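Local coordinates for protein superoxide dismutase [Mn/Fe] (Aeropyrum pernix, PDB 3AK2) that catalyses the dismutation of superoxide to molecular oxygen and hydrogen peroxide, using a bound manganese or iron ion, at residues A[123-128]-A[144-149]; A[1-6]-A[49-54]. All coordinates share one frame; numbering follows the deposited sequence.

Contact 1. Residues A[123-128]-A[144-149]. With EDO (1,2-ethanediol), chain F.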
ATOM      1  N   LYS A 123      -3.001 -13.990  12.650  1.00 11.97           N
ATOM      2  CA  LYS A 123      -1.744 -13.804  13.365  1.00 12.29           C
ATOM      3  C   LYS A 123      -0.670 -13.152  12.505  1.00 12.33           C
ATOM      4  O   LYS A 123       0.147 -12.374  13.008  1.00 12.85           O
ATOM      5  CB  LYS A 123      -1.235 -15.136  13.921  1.00 12.64           C
ATOM      6  CG  LYS A 123      -2.016 -15.618  15.131  1.00 13.47           C
ATOM      7  CD  LYS A 123      -1.546 -16.990  15.583  1.00 16.20           C
ATOM      8  CE  LYS A 123      -2.580 -17.655  16.478  1.00 16.90           C
ATOM      9  NZ  LYS A 123      -2.169 -19.038  16.861  1.00 18.15           N
ATOM     10  N   THR A 124      -0.684 -13.463  11.211  1.00 11.89           N
ATOM     11  CA  THR A 124       0.398 -13.043  10.323  1.00 11.91           C
ATOM     12  C   THR A 124       0.085 -11.804   9.477  1.00 11.62           C
ATOM     13  O   THR A 124       0.791 -11.518   8.511  1.00 11.48           O
ATOM     14  CB  THR A 124       0.865 -14.198   9.415  1.00 11.95           C
ATOM     15  OG1 THR A 124      -0.212 -14.615   8.565  1.00 12.89           O
ATOM     16  CG2 THR A 124       1.385 -15.388  10.251  1.00 12.82           C
ATOM     17  N   VAL A 125      -0.960 -11.063   9.838  1.00 11.09           N
ATOM     18  CA  VAL A 125      -1.190  -9.764   9.210  1.00 11.06           C
ATOM     19  C   VAL A 125       0.048  -8.911   9.477  1.00 11.49           C
ATOM     20  O   VAL A 125       0.519  -8.814  10.612  1.00 12.10           O
ATOM     21  CB  VAL A 125      -2.459  -9.073   9.745  1.00 10.89           C
ATOM     22  CG1 VAL A 125      -2.536  -7.639   9.251  1.00 10.97           C
ATOM     23  CG2 VAL A 125      -3.701  -9.840   9.310  1.00 10.90           C
ATOM     24  N   GLU A 126       0.591  -8.322   8.419  1.00 11.46           N
ATOM     25  CA  GLU A 126       1.787  -7.512   8.547  1.00 11.53           C
ATOM     26  C   GLU A 126       1.394  -6.073   8.857  1.00 11.86           C
ATOM     27  O   GLU A 126       0.711  -5.425   8.065  1.00 12.14           O
ATOM     28  CB  GLU A 126       2.596  -7.585   7.267  1.00 11.39           C
ATOM     29  CG  GLU A 126       3.964  -6.978   7.395  1.00 11.41           C
ATOM     30  CD  GLU A 126       4.764  -7.168   6.142  1.00 12.01           C
ATOM     31  OE1 GLU A 126       5.672  -8.028   6.151  1.00 12.44           O
ATOM     32  OE2 GLU A 126       4.467  -6.470   5.147  1.00 10.98           O
ATOM     33  N   GLY A 127       1.833  -5.570  10.005  1.00 12.08           N
ATOM     34  CA  GLY A 127       1.311  -4.307  10.522  1.00 12.14           C
ATOM     35  C   GLY A 127      -0.076  -4.527  11.097  1.00 12.08           C
ATOM     36  O   GLY A 127      -0.386  -5.602  11.610  1.00 13.35           O
ATOM     37  N   VAL A 128      -0.919  -3.511  11.012  1.00 11.24           N
ATOM     38  CA  VAL A 128      -2.264  -3.627  11.548  1.00 10.67           C
ATOM     39  C   VAL A 128      -3.236  -4.037  10.443  1.00 10.12           C
ATOM     40  O   VAL A 128      -2.986  -3.792   9.260  1.00  9.95           O
ATOM     41  CB  VAL A 128      -2.710  -2.334  12.243  1.00 10.18           C
ATOM     42  CG1 VAL A 128      -1.830  -2.065  13.463  1.00 11.26           C
ATOM     43  CG2 VAL A 128      -2.677  -1.149  11.284  1.00 10.79           C
ATOM     44  N   ILE A 144     -10.942 -17.050   2.630  1.00 10.77           N
ATOM     45  CA  ILE A 144     -10.246 -16.346   3.706  1.00 10.90           C
ATOM     46  C   ILE A 144      -9.209 -15.413   3.096  1.00 10.35           C
ATOM     47  O   ILE A 144      -8.521 -15.776   2.137  1.00 10.51           O
ATOM     48  CB  ILE A 144      -9.580 -17.322   4.722  1.00 11.02           C
ATOM     49  CG1 ILE A 144     -10.645 -18.182   5.411  1.00 11.75           C
ATOM     50  CG2 ILE A 144      -8.746 -16.560   5.771  1.00 11.07           C
ATOM     51  CD1 ILE A 144     -10.089 -19.332   6.245  1.00 12.30           C
ATOM     52  N   LEU A 145      -9.116 -14.203   3.643  1.00 10.14           N
ATOM     53  CA  LEU A 145      -8.051 -13.275   3.256  1.00  9.79           C
ATOM     54  C   LEU A 145      -7.653 -12.368   4.418  1.00  9.66           C
ATOM     55  O   LEU A 145      -8.309 -12.356   5.468  1.00  9.53           O
ATOM     56  CB  LEU A 145      -8.444 -12.446   2.019  1.00 10.68           C
ATOM     57  CG  LEU A 145      -9.467 -11.311   2.164  1.00 10.59           C
ATOM     58  CD1 LEU A 145      -9.328 -10.322   1.017  1.00 12.82           C
ATOM     59  CD2 LEU A 145     -10.903 -11.814   2.272  1.00 12.20           C
ATOM     60  N   GLN A 146      -6.563 -11.627   4.224  1.00  9.42           N
ATOM     61  CA  GLN A 146      -6.158 -10.568   5.140  1.00  9.25           C
ATOM     62  C   GLN A 146      -6.498  -9.210   4.558  1.00  8.97           C
ATOM     63  O   GLN A 146      -6.517  -9.024   3.328  1.00  9.15           O
ATOM     64  CB  GLN A 146      -4.653 -10.581   5.361  1.00  9.11           C
ATOM     65  CG  GLN A 146      -4.108 -11.821   6.021  1.00 10.37           C
ATOM     66  CD  GLN A 146      -2.597 -11.811   6.077  1.00  9.72           C
ATOM     67  OE1 GLN A 146      -1.936 -11.161   5.266  1.00  9.99           O
ATOM     68  NE2 GLN A 146      -2.037 -12.543   7.034  1.00 10.25           N
ATOM     69  N   VAL A 147      -6.725  -8.256   5.449  1.00  8.89           N
ATOM     70  CA  VAL A 147      -6.812  -6.854   5.071  1.00  9.07           C
ATOM     71  C   VAL A 147      -5.797  -6.089   5.918  1.00  9.07           C
ATOM     72  O   VAL A 147      -5.723  -6.298   7.132  1.00  9.63           O
ATOM     73  CB  VAL A 147      -8.246  -6.302   5.278  1.00  9.21           C
ATOM     74  CG1 VAL A 147      -8.298  -4.795   5.060  1.00  9.73           C
ATOM     75  CG2 VAL A 147      -9.239  -7.017   4.361  1.00  9.89           C
ATOM     76  N   GLU A 148      -4.998  -5.237   5.279  1.00  8.81           N
ATOM     77  CA  GLU A 148      -4.073  -4.349   5.991  1.00  9.07           C
ATOM     78  C   GLU A 148      -4.733  -2.983   6.163  1.00  9.36           C
ATOM     79  O   GLU A 148      -5.556  -2.583   5.336  1.00  9.35           O
ATOM     80  CB  GLU A 148      -2.735  -4.251   5.252  1.00  9.37           C
ATOM     81  CG  GLU A 148      -1.917  -5.538   5.355  1.00  9.37           C
ATOM     82  CD  GLU A 148      -0.581  -5.491   4.632  1.00 10.13           C
ATOM     83  OE1 GLU A 148      -0.059  -6.582   4.320  1.00 10.37           O
ATOM     84  OE2 GLU A 148      -0.052  -4.381   4.374  1.00 11.42           O
ATOM     85  N   LYS A 149      -4.381  -2.267   7.232  1.00  9.24           N
ATOM     86  CA  LYS A 149      -5.164  -1.106   7.663  1.00  9.10           C
ATOM     87  C   LYS A 149      -6.638  -1.520   7.665  1.00  9.00           C
ATOM     88  O   LYS A 149      -6.973  -2.536   8.268  1.00  9.50           O
ATOM     89  CB  LYS A 149      -4.898   0.134   6.793  1.00  9.23           C
ATOM     90  CG  LYS A 149      -3.469   0.680   6.915  1.00 10.76           C
ATOM     91  CD  LYS A 149      -3.338   2.142   6.471  1.00 12.48           C
ATOM     92  CE  LYS A 149      -3.551   2.341   4.986  1.00 12.93           C
ATOM     93  NZ  LYS A 149      -3.228   3.758   4.664  1.00 10.33           N
TER
HETATM   94  C1  EDO F 216       0.273   0.364   4.837  1.00 18.14           C
HETATM   95  O1  EDO F 216      -0.313   1.313   5.734  1.00 20.53           O
HETATM   96  C2  EDO F 216      -0.661  -0.829   4.690  1.00 17.97           C
HETATM   97  O2  EDO F 216      -0.251  -1.852   5.603  1.00 20.64           O
HETATM   98  O   HOH W   1      -0.579  -8.802   5.874  1.00 10.93           O
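Val125 lies against the side chain of Gln146 where the loop that follows helix 111-123 runs beside strand 141-148, which within this chain is an outermost strand of the three-stranded antiparallel sheet in the C-terminal domain of iron/manganese superoxide dismutases. The apolar packing is close here: Val125 CG2 sits 3.9 Å from Gln146 CG, the two side chains running antiparallel past one another. With CG anti to the carbonyl carbon (chi1 -63°) and the chain extended beyond it, Gln146 carries its amide up to the end of the helix, where NE2 donates to Ala121 O. A branched valine suits the apolar flank of this chain, and a glutamine can give to the helix end while accepting with OE1. Gln146 OE1 accepts from a water 2.8 Å away, which gives its other hydrogen to Glu148 OE1 and accepts from Glu126 N; one water thus satisfies three groups of both segments.

Toward Lys149 the contact becomes more polar, and its looser side is at the side chains of Glu148 and Lys149, with an ethanediol, probably from the crystallisation liquor, between them. Its O2 donates to Glu148 OE2 at 2.8 Å and also bonds Glu148 of the second subunit. Glu126 OE2 and Glu148 OE1 are 4.6 Å apart, and the repulsion expected of two carboxylates is probably offset by Lys149 of the second subunit and Arg67 of the third, which form salt bridges with both glutamates. The backbone is the tight exception: Lys149 N donates to Val128 O over 2.9 Å, bent to 140° at the hydrogen and rising 39° out of the carbonyl plane.

Contact 2. Residues A[1-6]-A[49-54]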
ATOM      1  N   MET A   1     -29.955  18.288  -5.631  1.00 24.22           N
ATOM      2  CA  MET A   1     -28.911  17.708  -4.737  1.00 24.06           C
ATOM      3  C   MET A   1     -29.431  17.577  -3.310  1.00 23.52           C
ATOM      4  O   MET A   1     -30.096  18.479  -2.794  1.00 23.67           O
ATOM      5  CB  MET A   1     -27.643  18.567  -4.757  1.00 24.47           C
ATOM      6  CG  MET A   1     -26.352  17.768  -4.620  1.00 25.94           C
ATOM      7  SD  MET A   1     -24.814  18.729  -4.692  1.00 29.66           S
ATOM      8  CE  MET A   1     -25.204  20.040  -5.854  1.00 29.21           C
ATOM      9  N   VAL A   2     -29.127  16.442  -2.685  1.00 22.56           N
ATOM     10  CA  VAL A   2     -29.498  16.176  -1.294  1.00 21.73           C
ATOM     11  C   VAL A   2     -28.226  15.888  -0.498  1.00 21.05           C
ATOM     12  O   VAL A   2     -27.358  15.144  -0.959  1.00 21.02           O
ATOM     13  CB  VAL A   2     -30.468  14.968  -1.176  1.00 21.80           C
ATOM     14  CG1 VAL A   2     -30.916  14.765   0.271  1.00 21.77           C
ATOM     15  CG2 VAL A   2     -31.681  15.149  -2.082  1.00 22.01           C
ATOM     16  N   SER A   3     -28.116  16.486   0.687  1.00 20.18           N
ATOM     17  CA  SER A   3     -26.962  16.263   1.556  1.00 19.37           C
ATOM     18  C   SER A   3     -26.848  14.790   1.931  1.00 18.75           C
ATOM     19  O   SER A   3     -27.854  14.134   2.219  1.00 18.67           O
ATOM     20  CB  SER A   3     -27.054  17.122   2.818  1.00 19.47           C
ATOM     21  OG  SER A   3     -25.799  17.165   3.477  1.00 19.60           O
ATOM     22  N   PHE A   4     -25.618  14.280   1.922  1.00 18.03           N
ATOM     23  CA  PHE A   4     -25.352  12.869   2.195  1.00 17.48           C
ATOM     24  C   PHE A   4     -25.911  12.412   3.534  1.00 17.10           C
ATOM     25  O   PHE A   4     -25.961  13.185   4.499  1.00 16.94           O
ATOM     26  CB  PHE A   4     -23.848  12.564   2.106  1.00 17.44           C
ATOM     27  CG  PHE A   4     -23.027  13.119   3.247  1.00 17.52           C
ATOM     28  CD1 PHE A   4     -22.583  14.440   3.233  1.00 17.44           C
ATOM     29  CD2 PHE A   4     -22.673  12.306   4.322  1.00 16.87           C
ATOM     30  CE1 PHE A   4     -21.812  14.948   4.279  1.00 17.80           C
ATOM     31  CE2 PHE A   4     -21.904  12.801   5.373  1.00 17.20           C
ATOM     32  CZ  PHE A   4     -21.472  14.125   5.351  1.00 17.69           C
ATOM     33  N   LYS A   5     -26.342  11.153   3.577  1.00 16.69           N
ATOM     34  CA  LYS A   5     -26.727  10.529   4.832  1.00 16.53           C
ATOM     35  C   LYS A   5     -25.455  10.243   5.620  1.00 15.98           C
ATOM     36  O   LYS A   5     -24.538   9.582   5.124  1.00 16.04           O
ATOM     37  CB  LYS A   5     -27.533   9.246   4.601  1.00 16.74           C
ATOM     38  CG  LYS A   5     -27.976   8.559   5.890  1.00 18.29           C
ATOM     39  CD  LYS A   5     -28.944   7.415   5.623  1.00 20.17           C
ATOM     40  CE  LYS A   5     -29.265   6.644   6.899  1.00 21.70           C
ATOM     41  NZ  LYS A   5     -30.045   7.447   7.886  1.00 23.43           N
ATOM     42  N   ARG A   6     -25.412  10.766   6.839  1.00 15.51           N
ATOM     43  CA  ARG A   6     -24.251  10.629   7.706  1.00 15.23           C
ATOM     44  C   ARG A   6     -24.138   9.220   8.247  1.00 14.38           C
ATOM     45  O   ARG A   6     -25.147   8.573   8.547  1.00 14.70           O
ATOM     46  CB  ARG A   6     -24.346  11.600   8.886  1.00 15.59           C
ATOM     47  CG  ARG A   6     -23.678  12.945   8.669  1.00 17.21           C
ATOM     48  CD  ARG A   6     -24.411  13.782   7.639  1.00 18.85           C
ATOM     49  NE  ARG A   6     -23.829  15.115   7.516  1.00 19.55           N
ATOM     50  CZ  ARG A   6     -24.136  15.981   6.556  1.00 20.46           C
ATOM     51  NH1 ARG A   6     -25.013  15.654   5.614  1.00 19.64           N
ATOM     52  NH2 ARG A   6     -23.550  17.171   6.528  1.00 21.25           N
ATOM     53  N   LYS A  49     -16.384  17.348   2.620  1.00 11.49           N
ATOM     54  CA  LYS A  49     -15.489  17.976   1.651  1.00 11.56           C
ATOM     55  C   LYS A  49     -15.967  17.780   0.216  1.00 11.58           C
ATOM     56  O   LYS A  49     -15.940  18.718  -0.587  1.00 11.39           O
ATOM     57  CB  LYS A  49     -14.062  17.468   1.824  1.00 11.34           C
ATOM     58  CG  LYS A  49     -13.420  17.954   3.106  1.00 12.95           C
ATOM     59  CD  LYS A  49     -12.116  17.247   3.406  1.00 15.43           C
ATOM     60  CE  LYS A  49     -11.682  17.538   4.834  1.00 16.93           C
ATOM     61  NZ  LYS A  49     -10.441  16.807   5.196  1.00 17.96           N
ATOM     62  N   ILE A  50     -16.410  16.568  -0.108  1.00 11.49           N
ATOM     63  CA  ILE A  50     -16.951  16.295  -1.432  1.00 12.21           C
ATOM     64  C   ILE A  50     -18.185  17.167  -1.684  1.00 12.37           C
ATOM     65  O   ILE A  50     -18.309  17.777  -2.749  1.00 11.43           O
ATOM     66  CB  ILE A  50     -17.240  14.786  -1.631  1.00 12.42           C
ATOM     67  CG1 ILE A  50     -15.922  14.004  -1.600  1.00 13.85           C
ATOM     68  CG2 ILE A  50     -17.977  14.540  -2.951  1.00 13.71           C
ATOM     69  CD1 ILE A  50     -16.058  12.499  -1.509  1.00 16.59           C
ATOM     70  N   GLU A  51     -19.065  17.258  -0.691  1.00 12.53           N
ATOM     71  CA  GLU A  51     -20.258  18.102  -0.785  1.00 13.84           C
ATOM     72  C   GLU A  51     -19.914  19.573  -1.053  1.00 13.78           C
ATOM     73  O   GLU A  51     -20.462  20.188  -1.973  1.00 14.19           O
ATOM     74  CB  GLU A  51     -21.107  17.964   0.482  1.00 14.34           C
ATOM     75  CG  GLU A  51     -22.398  18.765   0.464  1.00 17.07           C
ATOM     76  CD  GLU A  51     -23.243  18.553   1.705  1.00 19.84           C
ATOM     77  OE1 GLU A  51     -24.480  18.518   1.570  1.00 22.44           O
ATOM     78  OE2 GLU A  51     -22.678  18.420   2.816  1.00 22.60           O
ATOM     79  N   LYS A  52     -19.007  20.130  -0.256  1.00 13.82           N
ATOM     80  CA  LYS A  52     -18.590  21.523  -0.428  1.00 14.12           C
ATOM     81  C   LYS A  52     -17.941  21.765  -1.794  1.00 14.29           C
ATOM     82  O   LYS A  52     -18.149  22.816  -2.412  1.00 14.41           O
ATOM     83  CB  LYS A  52     -17.649  21.939   0.701  1.00 14.28           C
ATOM     84  CG  LYS A  52     -18.331  22.139   2.044  1.00 15.76           C
ATOM     85  CD  LYS A  52     -17.314  22.482   3.115  1.00 18.61           C
ATOM     86  CE  LYS A  52     -17.956  22.556   4.486  1.00 19.97           C
ATOM     87  NZ  LYS A  52     -16.930  22.692   5.559  1.00 21.56           N
ATOM     88  N   HIS A  53     -17.158  20.797  -2.260  1.00 14.54           N
ATOM     89  CA  HIS A  53     -16.583  20.842  -3.602  1.00 15.44           C
ATOM     90  C   HIS A  53     -17.673  20.912  -4.671  1.00 15.72           C
ATOM     91  O   HIS A  53     -17.619  21.758  -5.568  1.00 15.75           O
ATOM     92  CB  HIS A  53     -15.683  19.627  -3.850  1.00 15.78           C
ATOM     93  CG  HIS A  53     -15.440  19.340  -5.302  1.00 17.40           C
ATOM     94  ND1 HIS A  53     -14.481  19.999  -6.041  1.00 20.07           N
ATOM     95  CD2 HIS A  53     -16.037  18.469  -6.150  1.00 19.26           C
ATOM     96  CE1 HIS A  53     -14.497  19.545  -7.282  1.00 20.09           C
ATOM     97  NE2 HIS A  53     -15.433  18.618  -7.376  1.00 20.45           N
ATOM     98  N   LEU A  54     -18.659  20.023  -4.567  1.00 16.09           N
ATOM     99  CA  LEU A  54     -19.743  19.944  -5.541  1.00 16.92           C
ATOM    100  C   LEU A  54     -20.614  21.200  -5.534  1.00 17.25           C
ATOM    101  O   LEU A  54     -21.200  21.555  -6.555  1.00 17.61           O
ATOM    102  CB  LEU A  54     -20.598  18.693  -5.303  1.00 17.00           C
ATOM    103  CG  LEU A  54     -19.976  17.329  -5.627  1.00 17.36           C
ATOM    104  CD1 LEU A  54     -20.771  16.206  -4.974  1.00 17.82           C
ATOM    105  CD2 LEU A  54     -19.849  17.099  -7.132  1.00 18.51           C
TER
HETATM  106  O   HOH W   2     -24.290  19.262   4.828  1.00 32.75           O
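The N-terminal arm, residues 1-6, is tied to the last turns of the long helix 25-54 chiefly by Glu51, whose carboxylate meets Ser3 and comes close to Phe4. Ser3 OG donates to Glu51 OE1 at 2.7 Å, meeting that oxygen on its syn side, 22° out of the carboxylate plane. Glu51 has CG anti to the backbone N (chi1 -178°) and an extended chain beyond, a reach that lets a helix residue bond to an arm running clear of the helix backbone. Serine suits the junction because its small hydroxyl can give and accept at once: Arg6 NH1 also donates to Ser3 OG over 2.7 Å, nearly straight at 168° and in the guanidinium plane.

Helix 25-54 belongs to the alpha-hairpin domain of the iron/manganese superoxide dismutases, and the arm packs on its C-terminal end, where the third subunit also packs against Met1 and Leu54. Arg6 NH1 makes a second bond to Phe4 O, and the guanidinium lies with one face over Phe4 CE1. Glu51 OE2 approaches the Phe4 ring at its edge, 3.9 Å from CE1, as the partly positive rim hydrogens would allow. Arg6 NH2 and Glu51 OE2 stand 4.0 Å apart, beyond a salt bridge, but a water accepts from NH2 and donates to OE2, bridging the opposite charges. Farther along the helix, the flexible thioether of Met1 makes a light apolar touch, SD lying 4.3 Å from Leu54 CB.

Overall arrangement
Contact 1 is buried and contact 2 lies at the surface: the centre of contact 1 is about 12 Å from the centre of the chain, that of contact 2 about 26 Å, and their nearest atoms are about 15 Å apart. They share no helix or strand: 123-128 with 144-149 joins a loop to a sheet strand of the C-terminal domain, and 1-6 with 49-54 joins the terminal arm to the hairpin helix. Both employ a water and glutamates, but the buried carboxylates of contact 1 are paired with basic residues of two other subunits, while Glu51 of contact 2 bonds Ser3 of its own chain and a water. Each contact also touches the third subunit.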